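Local coordinates for leucine-rich-repeat protein (Methanosarcina barkeri, PDB 4WNR) that binds GDP through its Roc G domain, here joined to the first part of the COR domain, and in full length is a leucine-rich-repeat Roco protein, probably a GTP-binding one, at residues Leu121-Glu127 / Glu154-Leu160; Ser56-Arg60 / Ile178-Asp183; Glu130-Lys134 / Phe164-Tyr169; Ser143-Val147 / Ser171-Phe175. One frame throughout, in Å; residues are numbered along the deposited sequence.

Contact 1 of 4, residues Leu121-Glu127 / Glu154-Leu160; sequences LDSRRDE and ENPSFEL. With GDP (guanosine-5'-diphosphate), chain B.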
# COMPACT_ATOMS: atom_id res chain seq x y z
N LEU A 121 -14.48 9.67 1.82
CA LEU A 121 -15.85 9.28 2.17
C LEU A 121 -16.87 9.97 1.27
O LEU A 121 -16.55 10.91 0.55
CB LEU A 121 -16.14 9.65 3.63
CG LEU A 121 -15.20 9.07 4.69
CD1 LEU A 121 -15.48 9.73 6.04
CD2 LEU A 121 -15.34 7.56 4.79
N ASP A 122 -18.11 9.48 1.33
CA ASP A 122 -19.24 10.11 0.64
C ASP A 122 -20.56 9.84 1.37
O ASP A 122 -20.62 9.00 2.27
CB ASP A 122 -19.32 9.65 -0.82
CG ASP A 122 -19.57 8.16 -0.96
OD1 ASP A 122 -19.17 7.39 -0.06
OD2 ASP A 122 -20.16 7.76 -1.98
N SER A 123 -21.60 10.56 0.97
CA SER A 123 -22.88 10.54 1.67
C SER A 123 -23.65 9.22 1.52
O SER A 123 -24.13 8.66 2.51
CB SER A 123 -23.77 11.70 1.20
OG SER A 123 -23.95 11.66 -0.20
N ARG A 124 -23.75 8.74 0.28
CA ARG A 124 -24.58 7.56 -0.04
C ARG A 124 -24.41 6.41 0.95
O ARG A 124 -25.40 5.83 1.41
CB ARG A 124 -24.30 7.08 -1.47
CG ARG A 124 -24.86 8.00 -2.55
CD ARG A 124 -25.01 7.29 -3.89
NE ARG A 124 -23.73 7.03 -4.54
CZ ARG A 124 -23.02 7.93 -5.23
NH1 ARG A 124 -23.45 9.18 -5.37
NH2 ARG A 124 -21.87 7.58 -5.79
N ARG A 125 -23.16 6.10 1.29
CA ARG A 125 -22.87 5.11 2.32
C ARG A 125 -22.88 5.79 3.69
O ARG A 125 -21.94 6.48 4.06
CB ARG A 125 -21.52 4.44 2.05
CG ARG A 125 -21.50 3.66 0.74
CD ARG A 125 -20.10 3.19 0.37
NE ARG A 125 -20.02 2.82 -1.05
CZ ARG A 125 -19.95 3.69 -2.06
NH1 ARG A 125 -19.95 5.00 -1.84
NH2 ARG A 125 -19.89 3.24 -3.30
N ASP A 126 -23.97 5.58 4.42
CA ASP A 126 -24.22 6.30 5.67
C ASP A 126 -23.34 5.79 6.82
O ASP A 126 -23.50 4.65 7.27
CB ASP A 126 -25.70 6.20 6.05
CG ASP A 126 -26.13 7.25 7.08
OD1 ASP A 126 -25.30 8.08 7.51
OD2 ASP A 126 -27.33 7.25 7.45
N GLU A 127 -22.41 6.64 7.27
CA GLU A 127 -21.54 6.35 8.41
C GLU A 127 -20.76 5.04 8.28
O GLU A 127 -21.06 4.05 8.95
CB GLU A 127 -22.34 6.38 9.72
CG GLU A 127 -22.86 7.76 10.10
CD GLU A 127 -21.75 8.73 10.45
OE1 GLU A 127 -20.92 8.41 11.33
OE2 GLU A 127 -21.70 9.83 9.85
N GLU A 154 -23.34 16.60 -4.62
CA GLU A 154 -24.47 15.68 -4.65
C GLU A 154 -25.24 15.67 -3.33
O GLU A 154 -26.44 15.39 -3.31
CB GLU A 154 -24.00 14.26 -4.97
CG GLU A 154 -23.44 14.09 -6.37
CD GLU A 154 -23.19 12.64 -6.75
OE1 GLU A 154 -22.95 11.82 -5.83
OE2 GLU A 154 -23.22 12.33 -7.95
N ASN A 155 -24.55 15.96 -2.23
CA ASN A 155 -25.16 16.01 -0.90
C ASN A 155 -24.47 17.05 -0.01
O ASN A 155 -23.53 16.73 0.72
CB ASN A 155 -25.13 14.62 -0.25
CG ASN A 155 -26.02 14.52 0.98
OD1 ASN A 155 -26.14 15.46 1.76
ND2 ASN A 155 -26.65 13.36 1.15
N PRO A 156 -24.93 18.32 -0.07
CA PRO A 156 -24.35 19.42 0.72
C PRO A 156 -24.39 19.21 2.23
O PRO A 156 -23.47 19.62 2.93
CB PRO A 156 -25.22 20.62 0.33
CG PRO A 156 -25.77 20.29 -1.01
CD PRO A 156 -25.97 18.80 -1.00
N SER A 157 -25.45 18.58 2.73
CA SER A 157 -25.67 18.41 4.17
C SER A 157 -24.79 17.33 4.81
O SER A 157 -24.83 17.16 6.03
CB SER A 157 -27.14 18.11 4.45
OG SER A 157 -27.54 16.91 3.80
N PHE A 158 -24.01 16.62 4.01
CA PHE A 158 -23.16 15.53 4.51
C PHE A 158 -22.10 16.04 5.48
O PHE A 158 -21.23 16.83 5.11
CB PHE A 158 -22.49 14.79 3.34
CG PHE A 158 -21.57 13.68 3.76
CD1 PHE A 158 -22.03 12.64 4.56
CD2 PHE A 158 -20.24 13.67 3.35
CE1 PHE A 158 -21.19 11.62 4.95
CE2 PHE A 158 -19.39 12.65 3.74
CZ PHE A 158 -19.86 11.62 4.54
N GLU A 159 -22.18 15.57 6.72
CA GLU A 159 -21.23 15.93 7.78
C GLU A 159 -20.97 14.75 8.71
O GLU A 159 -21.66 13.73 8.65
CB GLU A 159 -21.75 17.12 8.59
CG GLU A 159 -21.43 18.49 8.00
CD GLU A 159 -19.99 18.92 8.25
OE1 GLU A 159 -19.15 18.07 8.62
OE2 GLU A 159 -19.71 20.13 8.07
N LEU A 160 -19.97 14.91 9.57
CA LEU A 160 -19.61 13.91 10.58
C LEU A 160 -19.48 14.55 11.96
O LEU A 160 -19.29 15.76 12.08
CB LEU A 160 -18.28 13.23 10.21
CG LEU A 160 -18.19 12.57 8.84
CD1 LEU A 160 -16.75 12.18 8.53
CD2 LEU A 160 -19.10 11.35 8.76
PB GDP B . -12.80 5.21 -6.67
O1B GDP B . -13.27 6.31 -5.59
O2B GDP B . -11.21 5.10 -6.50
O3B GDP B . -13.46 3.91 -6.44
O3A GDP B . -13.00 5.78 -8.16
PA GDP B . -13.74 7.16 -8.52
O1A GDP B . -13.41 8.24 -7.56
O2A GDP B . -13.20 7.50 -10.00
O5' GDP B . -15.31 6.84 -8.67
C5' GDP B . -16.26 7.74 -8.20
C4' GDP B . -17.26 8.04 -9.33
O4' GDP B . -17.99 9.23 -8.97
C3' GDP B . -16.59 8.37 -10.66
O3' GDP B . -17.52 8.14 -11.74
C2' GDP B . -16.29 9.84 -10.54
O2' GDP B . -16.33 10.48 -11.83
C1' GDP B . -17.41 10.37 -9.66
N9 GDP B . -16.93 11.38 -8.66
C8 GDP B . -15.80 11.38 -7.96
N7 GDP B . -15.79 12.47 -7.19
C5 GDP B . -16.91 13.14 -7.41
C6 GDP B . -17.37 14.28 -6.88
O6 GDP B . -16.72 14.90 -6.04
N1 GDP B . -18.61 14.77 -7.29
C2 GDP B . -19.34 14.05 -8.24
N2 GDP B . -20.52 14.49 -8.65
N3 GDP B . -18.83 12.91 -8.73
C4 GDP B . -17.63 12.46 -8.32

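Contact 2 of 4, residues Ser56-Arg60 / Ile178-Asp183; sequences SLLKR and ISCKED. With GDP (guanosine-5'-diphosphate), chain B.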
# COMPACT_ATOMS: atom_id res chain seq x y z
N SER A 56 -10.29 10.07 -8.16
CA SER A 56 -10.62 11.45 -8.56
C SER A 56 -9.84 12.47 -7.74
O SER A 56 -9.32 13.45 -8.29
CB SER A 56 -12.12 11.72 -8.39
OG SER A 56 -12.88 10.80 -9.16
N LEU A 57 -9.76 12.25 -6.43
CA LEU A 57 -9.02 13.14 -5.53
C LEU A 57 -7.53 13.15 -5.87
O LEU A 57 -6.90 14.21 -5.84
CB LEU A 57 -9.21 12.71 -4.07
CG LEU A 57 -8.45 13.49 -2.99
CD1 LEU A 57 -8.71 14.98 -3.08
CD2 LEU A 57 -8.83 12.97 -1.61
N LEU A 58 -6.99 11.98 -6.20
CA LEU A 58 -5.59 11.86 -6.60
C LEU A 58 -5.29 12.69 -7.86
O LEU A 58 -4.25 13.34 -7.94
CB LEU A 58 -5.22 10.39 -6.83
CG LEU A 58 -3.78 10.08 -7.25
CD1 LEU A 58 -2.77 10.70 -6.28
CD2 LEU A 58 -3.57 8.58 -7.34
N LYS A 59 -6.21 12.65 -8.82
CA LYS A 59 -6.06 13.44 -10.05
C LYS A 59 -6.04 14.94 -9.77
O LYS A 59 -5.29 15.68 -10.39
CB LYS A 59 -7.19 13.11 -11.04
CG LYS A 59 -7.03 11.76 -11.74
CD LYS A 59 -8.25 11.42 -12.59
CE LYS A 59 -8.33 12.28 -13.84
NZ LYS A 59 -9.49 11.91 -14.70
N ARG A 60 -6.88 15.37 -8.83
CA ARG A 60 -6.95 16.78 -8.44
C ARG A 60 -5.69 17.26 -7.72
O ARG A 60 -5.27 18.41 -7.88
CB ARG A 60 -8.18 17.04 -7.57
CG ARG A 60 -9.50 16.99 -8.32
CD ARG A 60 -9.59 18.09 -9.37
NE ARG A 60 -10.95 18.25 -9.90
CZ ARG A 60 -11.29 19.12 -10.84
NH1 ARG A 60 -10.38 19.93 -11.38
NH2 ARG A 60 -12.55 19.19 -11.24
N ILE A 178 -15.08 18.33 0.29
CA ILE A 178 -14.58 18.60 -1.05
C ILE A 178 -15.52 18.09 -2.14
O ILE A 178 -16.42 17.30 -1.89
CB ILE A 178 -13.18 17.98 -1.27
CG1 ILE A 178 -13.22 16.46 -1.10
CG2 ILE A 178 -12.16 18.60 -0.32
CD1 ILE A 178 -11.94 15.76 -1.51
N SER A 179 -15.28 18.58 -3.36
CA SER A 179 -15.97 18.11 -4.55
C SER A 179 -14.96 18.02 -5.69
O SER A 179 -14.48 19.04 -6.19
CB SER A 179 -17.10 19.06 -4.94
OG SER A 179 -17.74 18.64 -6.13
N CYS A 180 -14.63 16.80 -6.10
CA CYS A 180 -13.70 16.58 -7.21
C CYS A 180 -14.28 17.01 -8.55
O CYS A 180 -13.54 17.34 -9.47
CB CYS A 180 -13.27 15.11 -7.26
SG CYS A 180 -12.30 14.57 -5.84
N LYS A 181 -15.61 16.99 -8.65
CA LYS A 181 -16.30 17.42 -9.87
C LYS A 181 -16.20 18.93 -10.05
O LYS A 181 -15.75 19.41 -11.09
CB LYS A 181 -17.77 16.99 -9.83
CG LYS A 181 -18.56 17.31 -11.09
CD LYS A 181 -19.96 16.73 -11.03
CE LYS A 181 -20.78 17.12 -12.25
NZ LYS A 181 -22.18 16.60 -12.16
N GLU A 182 -16.63 19.67 -9.04
CA GLU A 182 -16.64 21.14 -9.09
C GLU A 182 -15.32 21.78 -8.65
O GLU A 182 -15.18 23.00 -8.71
CB GLU A 182 -17.78 21.68 -8.22
CG GLU A 182 -19.17 21.24 -8.67
CD GLU A 182 -20.29 21.84 -7.85
OE1 GLU A 182 -20.02 22.37 -6.74
OE2 GLU A 182 -21.45 21.79 -8.31
N ASP A 183 -14.36 20.96 -8.22
CA ASP A 183 -13.04 21.43 -7.78
C ASP A 183 -13.13 22.38 -6.58
O ASP A 183 -12.51 23.44 -6.56
CB ASP A 183 -12.28 22.08 -8.94
CG ASP A 183 -10.79 22.24 -8.67
OD1 ASP A 183 -10.22 21.42 -7.92
OD2 ASP A 183 -10.18 23.18 -9.21
PB GDP B . -12.80 5.21 -6.67
O1B GDP B . -13.27 6.31 -5.59
O2B GDP B . -11.21 5.10 -6.50
O3B GDP B . -13.46 3.91 -6.44
O3A GDP B . -13.00 5.78 -8.16
PA GDP B . -13.74 7.16 -8.52
O1A GDP B . -13.41 8.24 -7.56
O2A GDP B . -13.20 7.50 -10.00
O5' GDP B . -15.31 6.84 -8.67
C5' GDP B . -16.26 7.74 -8.20
C4' GDP B . -17.26 8.04 -9.33
O4' GDP B . -17.99 9.23 -8.97
C3' GDP B . -16.59 8.37 -10.66
O3' GDP B . -17.52 8.14 -11.74
C2' GDP B . -16.29 9.84 -10.54
O2' GDP B . -16.33 10.48 -11.83
C1' GDP B . -17.41 10.37 -9.66
N9 GDP B . -16.93 11.38 -8.66
C8 GDP B . -15.80 11.38 -7.96
N7 GDP B . -15.79 12.47 -7.19
C5 GDP B . -16.91 13.14 -7.41
C6 GDP B . -17.37 14.28 -6.88
O6 GDP B . -16.72 14.90 -6.04
N1 GDP B . -18.61 14.77 -7.29
C2 GDP B . -19.34 14.05 -8.24
N2 GDP B . -20.52 14.49 -8.65
N3 GDP B . -18.83 12.91 -8.73
C4 GDP B . -17.63 12.46 -8.32

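Contact 3 of 4, residues Glu130-Lys134 / Phe164-Tyr169; sequences EYWLK and FLQEKY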
# COMPACT_ATOMS: atom_id res chain seq x y z
N GLU A 130 -16.07 5.32 10.80
CA GLU A 130 -15.49 4.71 12.00
C GLU A 130 -15.01 3.28 11.75
O GLU A 130 -14.12 2.79 12.45
CB GLU A 130 -16.50 4.74 13.15
CG GLU A 130 -15.88 4.51 14.51
CD GLU A 130 -16.81 4.87 15.66
OE1 GLU A 130 -16.31 5.09 16.78
OE2 GLU A 130 -18.04 4.93 15.43
N TYR A 131 -15.60 2.61 10.77
CA TYR A 131 -15.10 1.31 10.31
C TYR A 131 -13.69 1.45 9.73
O TYR A 131 -12.80 0.67 10.06
CB TYR A 131 -16.06 0.70 9.26
CG TYR A 131 -15.43 -0.36 8.37
CD1 TYR A 131 -15.25 -1.66 8.83
CD2 TYR A 131 -15.03 -0.05 7.07
CE1 TYR A 131 -14.68 -2.63 8.01
CE2 TYR A 131 -14.46 -1.01 6.25
CZ TYR A 131 -14.29 -2.30 6.73
OH TYR A 131 -13.73 -3.25 5.91
N TRP A 132 -13.50 2.45 8.87
CA TRP A 132 -12.21 2.70 8.23
C TRP A 132 -11.15 3.24 9.20
O TRP A 132 -9.96 2.97 9.03
CB TRP A 132 -12.36 3.66 7.05
CG TRP A 132 -12.80 2.99 5.78
CD1 TRP A 132 -14.03 3.07 5.20
CD2 TRP A 132 -12.02 2.13 4.95
NE1 TRP A 132 -14.07 2.31 4.06
CE2 TRP A 132 -12.84 1.72 3.88
CE3 TRP A 132 -10.70 1.66 5.00
CZ2 TRP A 132 -12.39 0.87 2.86
CZ3 TRP A 132 -10.25 0.82 3.99
CH2 TRP A 132 -11.10 0.43 2.94
N LEU A 133 -11.58 4.01 10.20
CA LEU A 133 -10.66 4.58 11.18
C LEU A 133 -10.06 3.50 12.09
O LEU A 133 -8.87 3.56 12.42
CB LEU A 133 -11.35 5.67 12.01
CG LEU A 133 -11.66 6.96 11.24
CD1 LEU A 133 -12.63 7.82 12.03
CD2 LEU A 133 -10.39 7.73 10.92
N LYS A 134 -10.88 2.54 12.50
CA LYS A 134 -10.39 1.37 13.25
C LYS A 134 -9.46 0.52 12.39
O LYS A 134 -8.49 -0.05 12.88
CB LYS A 134 -11.55 0.51 13.73
CG LYS A 134 -12.40 1.14 14.82
CD LYS A 134 -13.53 0.23 15.25
CE LYS A 134 -14.45 0.91 16.25
NZ LYS A 134 -15.55 0.02 16.71
N PHE A 164 -15.95 14.14 18.17
CA PHE A 164 -15.95 12.77 18.67
C PHE A 164 -14.86 11.92 18.01
O PHE A 164 -14.14 11.19 18.69
CB PHE A 164 -17.32 12.11 18.45
CG PHE A 164 -17.36 10.65 18.80
CD1 PHE A 164 -17.42 10.25 20.13
CD2 PHE A 164 -17.36 9.68 17.81
CE1 PHE A 164 -17.46 8.91 20.46
CE2 PHE A 164 -17.41 8.33 18.14
CZ PHE A 164 -17.46 7.95 19.46
N LEU A 165 -14.74 12.04 16.69
CA LEU A 165 -13.81 11.20 15.92
C LEU A 165 -12.34 11.54 16.15
O LEU A 165 -11.53 10.65 16.34
CB LEU A 165 -14.14 11.29 14.42
CG LEU A 165 -15.47 10.66 13.98
CD1 LEU A 165 -15.77 11.02 12.54
CD2 LEU A 165 -15.46 9.15 14.16
N GLN A 166 -12.00 12.83 16.13
CA GLN A 166 -10.61 13.25 16.28
C GLN A 166 -10.06 12.98 17.69
O GLN A 166 -8.86 12.77 17.86
CB GLN A 166 -10.44 14.73 15.91
CG GLN A 166 -11.01 15.71 16.92
CD GLN A 166 -10.90 17.16 16.46
OE1 GLN A 166 -10.62 17.43 15.29
NE2 GLN A 166 -11.13 18.08 17.38
N GLU A 167 -10.95 12.98 18.68
CA GLU A 167 -10.57 12.66 20.06
C GLU A 167 -10.38 11.15 20.24
O GLU A 167 -9.40 10.72 20.86
CB GLU A 167 -11.63 13.18 21.04
CG GLU A 167 -11.60 14.69 21.21
CD GLU A 167 -12.75 15.23 22.04
OE1 GLU A 167 -12.93 16.46 22.08
OE2 GLU A 167 -13.49 14.42 22.65
N LYS A 168 -11.31 10.36 19.72
CA LYS A 168 -11.22 8.90 19.76
C LYS A 168 -10.06 8.39 18.90
O LYS A 168 -9.44 7.37 19.23
CB LYS A 168 -12.53 8.26 19.30
CG LYS A 168 -12.56 6.74 19.44
CD LYS A 168 -13.95 6.18 19.18
CE LYS A 168 -13.97 4.67 19.33
NZ LYS A 168 -15.34 4.10 19.16
N TYR A 169 -9.79 9.08 17.80
CA TYR A 169 -8.69 8.74 16.90
C TYR A 169 -7.76 9.94 16.73
O TYR A 169 -7.94 10.74 15.81
CB TYR A 169 -9.25 8.28 15.55
CG TYR A 169 -10.24 7.15 15.65
CD1 TYR A 169 -9.82 5.83 15.70
CD2 TYR A 169 -11.61 7.41 15.72
CE1 TYR A 169 -10.74 4.79 15.80
CE2 TYR A 169 -12.53 6.38 15.82
CZ TYR A 169 -12.09 5.07 15.86
OH TYR A 169 -13.01 4.06 15.97

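Contact 4 of 4, residues Ser143-Val147 / Ser171-Phe175; sequences SPVLV and SIKGF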
# COMPACT_ATOMS: atom_id res chain seq x y z
N SER A 143 0.46 6.61 12.18
CA SER A 143 0.39 7.33 10.91
C SER A 143 -0.77 8.33 10.93
O SER A 143 -1.88 7.97 11.35
CB SER A 143 0.21 6.35 9.75
OG SER A 143 1.35 5.54 9.59
N PRO A 144 -0.53 9.57 10.49
CA PRO A 144 -1.60 10.57 10.47
C PRO A 144 -2.65 10.30 9.40
O PRO A 144 -2.36 9.68 8.38
CB PRO A 144 -0.86 11.88 10.18
CG PRO A 144 0.36 11.46 9.44
CD PRO A 144 0.75 10.14 10.03
N VAL A 145 -3.87 10.77 9.65
CA VAL A 145 -5.00 10.54 8.76
C VAL A 145 -5.66 11.87 8.39
O VAL A 145 -5.89 12.72 9.25
CB VAL A 145 -6.06 9.63 9.42
CG1 VAL A 145 -7.19 9.32 8.44
CG2 VAL A 145 -5.43 8.34 9.92
N LEU A 146 -5.95 12.04 7.10
CA LEU A 146 -6.71 13.19 6.61
C LEU A 146 -8.02 12.70 6.00
O LEU A 146 -8.01 11.94 5.03
CB LEU A 146 -5.90 13.98 5.59
CG LEU A 146 -4.95 15.05 6.15
CD1 LEU A 146 -3.85 14.44 7.00
CD2 LEU A 146 -4.35 15.86 5.01
N VAL A 147 -9.14 13.13 6.58
CA VAL A 147 -10.46 12.68 6.14
C VAL A 147 -11.01 13.62 5.08
O VAL A 147 -11.11 14.83 5.31
CB VAL A 147 -11.45 12.59 7.32
CG1 VAL A 147 -12.76 11.95 6.87
CG2 VAL A 147 -10.85 11.80 8.47
N SER A 171 -4.93 10.26 15.51
CA SER A 171 -4.25 10.28 14.21
C SER A 171 -4.91 11.20 13.18
O SER A 171 -4.26 11.65 12.24
CB SER A 171 -4.14 8.86 13.65
OG SER A 171 -5.39 8.20 13.68
N ILE A 172 -6.20 11.48 13.36
CA ILE A 172 -6.93 12.39 12.47
C ILE A 172 -6.42 13.83 12.66
O ILE A 172 -6.52 14.39 13.75
CB ILE A 172 -8.45 12.35 12.70
CG1 ILE A 172 -9.00 10.95 12.39
CG2 ILE A 172 -9.16 13.38 11.84
CD1 ILE A 172 -10.42 10.72 12.89
N LYS A 173 -5.90 14.41 11.59
CA LYS A 173 -5.34 15.77 11.62
C LYS A 173 -6.29 16.83 11.06
O LYS A 173 -6.09 18.02 11.29
CB LYS A 173 -4.01 15.82 10.86
CG LYS A 173 -2.97 14.81 11.32
CD LYS A 173 -2.62 14.98 12.79
CE LYS A 173 -1.50 14.04 13.21
NZ LYS A 173 -1.26 14.08 14.67
N GLY A 174 -7.31 16.40 10.31
CA GLY A 174 -8.28 17.34 9.76
C GLY A 174 -9.37 16.71 8.92
O GLY A 174 -9.19 15.63 8.34
N PHE A 175 -10.52 17.38 8.87
CA PHE A 175 -11.65 16.98 8.02
C PHE A 175 -11.83 18.02 6.92
O PHE A 175 -11.66 19.21 7.15
CB PHE A 175 -12.93 16.88 8.85
CG PHE A 175 -12.85 15.88 9.97
CD1 PHE A 175 -12.37 16.25 11.22
CD2 PHE A 175 -13.27 14.57 9.78
CE1 PHE A 175 -12.31 15.34 12.25
CE2 PHE A 175 -13.21 13.65 10.81
CZ PHE A 175 -12.73 14.03 12.05

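Contact 1 of 4, residues Leu121-Glu127 / Glu154-Leu160
F158 lays one ring face over the backbone at D122-S123, joining two loops of the Roc G domain, a P-loop NTPase fold, on its nucleotide-binding side. One follows strand 116-121, the other strand 145-149, and N155-F158 forms a type I beta turn. S123 CA lies 3.9 Å from the F158 ring centroid, 20° off its normal, a CH-pi contact. L121 CB meets the edge of the same ring, its distance to F158 CZ being 4.3 Å. With CG anti to the backbone N, F158 carries its ring out over this backbone. The methyl groups L121 CD1 and L160 CD1 pack 3.7 Å apart, and the S123 side chain packs against CB of N155. The charged pair is R124 and E154: NH1 of R124 reaches OE1 of E154 at 2.7 Å in a salt bridge whose hydrogen bond is weak and bent (129°). The carboxylate comes to the guanidinium edge, its plane turned 63° from it. K151, a GDP-binding residue of like charge, is also close to R124. The other carboxylate oxygen, E154 OE2, lies 3.5 Å from N2 of the GDP guanine.

Contact 2 of 4, residues Ser56-Arg60 / Ile178-Asp183
Across this contact, residues 56-60 of helix 54-62, near its start, face the loop that leaves strand 172-177, and the backbones come nearest at L57 and C180, 6.0 Å between CA atoms. C180 packs against S56 and L57 of the helix, its SG 3.5 Å from L57 N and its CB against S56 CB. L57 CD1 meets I178 CD1 at 3.7 Å, the two side chains crossing at about a right angle. These are the helix after the P-loop and the guanine-recognition loop of a Ras-like G domain, and both touch GDP. C180 N donates to guanine O6 at 2.8 Å, whereas S56 OG donates to the alpha-phosphate oxygen O1A. R60 grips the carbonyl oxygen of C180 side-on with two nitrogens: NE at 2.8 Å and NH2 at 2.7 Å from C180 O, which lies in the guanidinium plane. NE comes in on a carbonyl lone pair, while NH2 is tilted 25° from the carbonyl plane. A bend at chi2 (-64°) folds the R60 chain toward the loop. D183 covers one guanidinium face, its carboxylate stacked nearly parallel (8°), so the long 3.8 Å pairing of R60 NH1 with D183 OD1 is one of charges alone.

Contact 3 of 4, residues Glu130-Lys134 / Phe164-Tyr169
Segments 130-134 and 164-168, parts of helices 129-140 and 162-168, run nearly parallel, their short axes 14° apart in direction and 11.7 Å apart at closest approach, a spacing bridged by side chains. Y169, the first residue to leave helical geometry after the second helix, supplies the largest share. Its ring is set broadside to L133, whose CB stands 3.8 Å from the ring centroid and only 4° off the normal, a CH-pi contact over the ring centre. The opposite face is covered by CG of the preceding residue, K168, so the ring lies between L133 and K168, the latter's CG offset toward the rim. The Y169 hydroxyl end reaches past L133 to the aliphatic parts of K134 and, one turn earlier, E130, with OH 3.2 Å from K134 CG and 3.3 Å from E130 CG. L133 CD1 lies on the same side of the ring as CB and meets L165 CD2 at 3.8 Å, the two leucine side chains crossing at about a right angle. Toward the surface a salt bridge spans the helices: K168 NZ donates to E130 OE1 at 2.8 Å, meeting the oxygen on its anti side and 31° out of the carboxylate plane. Both chains are extended beyond CG, E130 with CG anti to the backbone N. The same oxygen also lies at the edge of the F164 ring. L133 and L165 both rest on I172 of strand 172-177, placing the pair as neighbouring helices on one face of the central sheet, as in the alpha/beta sandwich of Ras-like G domains.

Contact 4 of 4, residues Ser143-Val147 / Ser171-Phe175
Strands 145-149 and 172-177, the two ends of a beta-alpha-beta crossover with helix 162-168 between them, lie side by side and parallel in the central sheet of the G domain. V145 joins the two with both of its backbone polar atoms: its N donates to S171 O at 2.8 Å, from well above the carbonyl plane, and its O accepts from K173 N at 2.9 Å in a nearly straight bond (171°). Farther along, V147 N donates to G174 O at 3.1 Å. CA-H...O contacts add to the ladder, I172 CA lying 3.4 Å from V145 O. On one face, V145, V147, I172 and F175 form an apolar layer beneath helices 129-140 and 162-168, with I172 CG2 set 4.1 Å from V147 CG2. On the other face L146 turns toward helix 186-198, its CD1 touching K173 CB. The K173 chain, bent at chi2 (-59°), curls back along the strand edge so that its CG and CE both lie against P144 CB. V147 and F175 point the same way, side by side, and the ring atom F175 CD2 comes within 3.6 Å of V147 CB.

In the fold
From the N terminus, S56-R60 on the helix after the P-loop opens the longest loop, over a hundred residues, closed by contact 2 at I178-D183, and the other three contacts lie wholly within it. Inside, L121-E127, E130-K134 and S143-V147 come in order, and their partners, E154-L160, F164-Y169 and S171-F175, follow in the same order, so contacts 1, 3 and 4 cross one another. Contact 4 pairs strands 145-149 and 172-177, contact 3 pairs two helices on one face of that sheet, and contact 1 ties the loops that follow strands 116-121 and 145-149, L121 touching V147. Contacts 1 and 2 do not touch, but both reach GDP.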